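Local coordinates for short-chain-enoyl-CoA hydratase (Clostridium acetobutylicum, PDB 5Z7R), which catalyses the reversible hydration of crotonyl-CoA, and also accepts hexenoyl-CoA but not higher analogues, in butanoate metabolism, at the interface of chains A and B and the interface of chains A and C. Numbering follows the deposited sequence. Chains: chain A/B/C, Short-chain-enoyl-CoA hydratase.

Contact 1 and contact 2 lie on different sides of chain A, their centres about 45 Å apart, and share no residue. Contact 1 pairs the same helix, 222-236, of chains A and B about a two-fold axis. Contact 2 joins unlike surfaces: the 134-137 turn and the end of helix 155-164 of chain A meet the region from helix 188-200 into helix 204-217 of chain C. The centre of contact 2 is about 6 Å from A:Glu134, the probable proton acceptor; the centre of contact 1 is about 37 Å from A:Glu134. Contact 2 may therefore help shape the active site, whereas contact 1 probably serves assembly.

Contact 1: the interface of chains A and B. Residues chain A 230-231, 234-235; chain B 230-231, 234-235.
A:Glu235 and B:Glu235 meet at their CG methylenes, 3.6 Å apart, across a two-fold contact between crotonase-family subunits. This small patch probably helps join subunits in the deposited assembly. The two side chains cross at about a right angle. Each belongs to helix 222-236 of its chain, near the C-terminal end. CD of A:Glu235 and of B:Glu235 is nearly anti to CA (chi2 175° in A, 167° in B). This extended shape carries each carboxylate past the centre and onto the partner helix.

There the carboxylate of B:Glu235 lies beside A:Glu231. CD of B:Glu235 is 3.3 Å from the backbone O of A:Glu231. OE2 of B:Glu235 also approaches the methylene CB of A:Glu231, at 3.3 Å. The twin contact runs from A:Glu235 to B:Glu231.

At the polar rim, A:Glu231 and B:Glu231 are bent at chi2, and OE1 of each turns to the incoming carboxylate. OE1 of A:Glu231 is 2.5 Å from OE2 of B:Glu235, and the planes of these two carboxylates are 63° apart. Two carboxylates this close would repel unless one carried a proton, which the model does not show. The twin pair is modelled too short to be real, so the spacing is doubtful. Nearby carboxylates and backbone carbonyl oxygens could raise the pKa of these acids. The OE2 atoms of A:Glu235 and B:Glu235 stay 5.2 Å apart.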
# COMPACT_ATOMS: atom_id res chain seq x y z
N SER A 230 -10.00 -6.99 14.48
CA SER A 230 -11.15 -7.77 14.91
C SER A 230 -10.96 -9.28 14.83
O SER A 230 -11.54 -10.01 15.64
CB SER A 230 -12.41 -7.33 14.13
OG SER A 230 -12.78 -5.99 14.48
N GLU A 231 -10.18 -9.76 13.87
CA GLU A 231 -9.92 -11.19 13.71
C GLU A 231 -9.08 -11.63 14.91
O GLU A 231 -9.32 -12.68 15.51
CB GLU A 231 -9.19 -11.50 12.38
CG GLU A 231 -9.87 -11.01 11.09
CD GLU A 231 -11.24 -11.60 10.83
OE1 GLU A 231 -11.60 -12.59 11.50
OE2 GLU A 231 -11.99 -11.07 9.97
N GLY A 234 -11.20 -11.41 18.14
CA GLY A 234 -12.01 -12.61 18.20
C GLY A 234 -11.21 -13.74 18.83
O GLY A 234 -11.71 -14.41 19.72
N GLU A 235 -9.98 -13.94 18.38
CA GLU A 235 -9.18 -15.08 18.85
C GLU A 235 -9.03 -15.04 20.39
O GLU A 235 -9.09 -16.07 21.02
CB GLU A 235 -7.81 -15.16 18.16
CG GLU A 235 -7.89 -15.49 16.67
CD GLU A 235 -6.55 -15.44 16.00
OE1 GLU A 235 -5.94 -16.51 15.88
OE2 GLU A 235 -6.09 -14.35 15.61
N SER B 230 -3.64 -16.30 8.66
CA SER B 230 -3.44 -17.20 9.80
C SER B 230 -4.30 -16.80 10.99
O SER B 230 -4.89 -17.66 11.66
CB SER B 230 -1.97 -17.28 10.18
OG SER B 230 -1.22 -17.91 9.16
N GLU B 231 -4.43 -15.50 11.23
CA GLU B 231 -5.41 -15.06 12.22
C GLU B 231 -6.79 -15.64 11.93
O GLU B 231 -7.52 -16.06 12.84
CB GLU B 231 -5.51 -13.55 12.29
CG GLU B 231 -4.19 -12.82 12.49
CD GLU B 231 -3.42 -13.26 13.72
OE1 GLU B 231 -4.06 -13.83 14.67
OE2 GLU B 231 -2.19 -13.01 13.74
N GLY B 234 -6.76 -19.48 12.43
CA GLY B 234 -6.95 -19.75 13.87
C GLY B 234 -8.42 -19.77 14.32
O GLY B 234 -8.92 -20.77 14.86
N GLU B 235 -9.13 -18.67 14.08
CA GLU B 235 -10.51 -18.60 14.47
C GLU B 235 -11.31 -19.87 14.14
O GLU B 235 -12.17 -20.25 14.92
CB GLU B 235 -11.21 -17.38 13.87
CG GLU B 235 -10.67 -16.09 14.47
CD GLU B 235 -11.08 -14.83 13.73
OE1 GLU B 235 -12.02 -14.15 14.20
OE2 GLU B 235 -10.44 -14.50 12.70

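Contact 2: the interface of chains A and C. Residues chain A 135-136, 163-165; chain C 198, 202-203, 206-207.
This is an interface between unlike surfaces of two copies of the enzyme; in this patch A:Val135 and C:Asn202 are the main partners. It helps hold chains A and C together in the deposited assembly of six. Crotonase-family enzymes commonly form such hexamers. The enzyme is a homotetramer, however, so whether this contact of the six-copy assembly is the biological one stays tentative. A:Val135 directly follows A:Glu134, the probable proton acceptor of the active site. The contact may therefore steady the 3-10 turn 134-137 that carries this residue.

C:Asn202 lies in the short link before helix 204-217 of chain C. Its side-chain amide reaches the C-terminal end of helix 155-164 of chain A. ND2 of C:Asn202 donates to the backbone O of A:Phe163 at 2.9 Å and to the backbone O of A:Thr164 at 3.0 Å. The two bonds differ in shape. The A:Thr164 oxygen lies nearly in the amide plane of C:Asn202, but ND2 sits above the plane of that carbonyl. The A:Phe163 oxygen is tilted 22° out of the amide plane, and its bond is the more bent at the hydrogen. Two bonds on ND2 probably fix which way the amide is turned. OD1 of C:Asn202 then faces CA of A:Gly136, at 3.4 Å.

A:Val135 lies across the asparagine side chain at about a right angle. Its CG1 methyl packs over the face of the amide, 3.7 Å from CG of C:Asn202. CG2 is anti to the backbone N (CG1 at chi1 71°) and points to helix 204-217. CG2 of A:Val135 meets CB of C:Ala206 tightly, at 3.4 Å. It also faces CG2 of C:Val207, but that pair is modelled too close and its spacing is doubtful.

The backbone adds a further bond beside these methyls. The N of C:Ala203 donates to the O of A:Val135 at 3.2 Å.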
# COMPACT_ATOMS: atom_id res chain seq x y z
N VAL A 135 26.89 7.28 6.14
CA VAL A 135 27.25 8.09 4.97
C VAL A 135 28.66 8.73 5.05
O VAL A 135 29.27 9.10 4.03
CB VAL A 135 26.14 9.15 4.68
CG1 VAL A 135 26.10 10.27 5.72
CG2 VAL A 135 26.38 9.75 3.32
N GLY A 136 29.19 8.87 6.26
CA GLY A 136 30.61 9.25 6.41
C GLY A 136 31.57 8.18 5.87
O GLY A 136 32.71 8.49 5.51
N PHE A 163 21.70 12.16 6.58
CA PHE A 163 22.51 12.96 5.67
C PHE A 163 23.69 13.61 6.37
O PHE A 163 24.75 13.69 5.76
CB PHE A 163 21.74 14.07 4.94
CG PHE A 163 20.53 13.61 4.19
CD1 PHE A 163 20.34 12.28 3.83
CD2 PHE A 163 19.56 14.53 3.81
CE1 PHE A 163 19.19 11.89 3.15
CE2 PHE A 163 18.42 14.13 3.12
CZ PHE A 163 18.23 12.82 2.80
N THR A 164 23.53 14.10 7.60
CA THR A 164 24.66 14.71 8.35
C THR A 164 25.56 13.68 9.00
O THR A 164 26.76 13.91 9.11
CB THR A 164 24.22 15.65 9.51
OG1 THR A 164 23.52 14.90 10.53
CG2 THR A 164 23.38 16.81 9.00
N ALA A 165 24.98 12.57 9.47
CA ALA A 165 25.70 11.52 10.22
C ALA A 165 26.15 11.92 11.62
O ALA A 165 26.98 11.25 12.21
CB ALA A 165 26.89 11.03 9.42
N LYS C 198 28.12 19.93 6.52
CA LYS C 198 28.25 18.60 7.10
C LYS C 198 27.81 17.53 6.10
O LYS C 198 28.51 16.49 5.89
CB LYS C 198 27.41 18.48 8.37
CG LYS C 198 28.16 18.75 9.68
CD LYS C 198 29.44 17.92 9.86
CE LYS C 198 29.29 16.46 9.42
NZ LYS C 198 30.29 15.56 10.06
N ASN C 202 30.14 14.59 3.55
CA ASN C 202 29.89 13.17 3.45
C ASN C 202 29.90 12.71 2.00
O ASN C 202 29.99 13.55 1.07
CB ASN C 202 28.57 12.83 4.12
CG ASN C 202 28.64 12.93 5.63
OD1 ASN C 202 29.61 12.48 6.24
ND2 ASN C 202 27.59 13.51 6.25
N ALA C 203 29.81 11.39 1.82
CA ALA C 203 30.03 10.76 0.54
C ALA C 203 28.76 10.88 -0.27
O ALA C 203 27.73 10.39 0.15
CB ALA C 203 30.40 9.31 0.72
N ALA C 206 26.29 7.91 -1.26
CA ALA C 206 25.62 7.38 -0.07
C ALA C 206 24.49 8.25 0.40
O ALA C 206 23.48 7.75 0.88
CB ALA C 206 26.61 7.16 1.06
N VAL C 207 24.67 9.56 0.30
CA VAL C 207 23.64 10.53 0.66
C VAL C 207 22.52 10.45 -0.38
O VAL C 207 21.36 10.35 -0.04
CB VAL C 207 24.20 11.98 0.76
CG1 VAL C 207 23.09 13.01 0.82
CG2 VAL C 207 25.07 12.15 1.99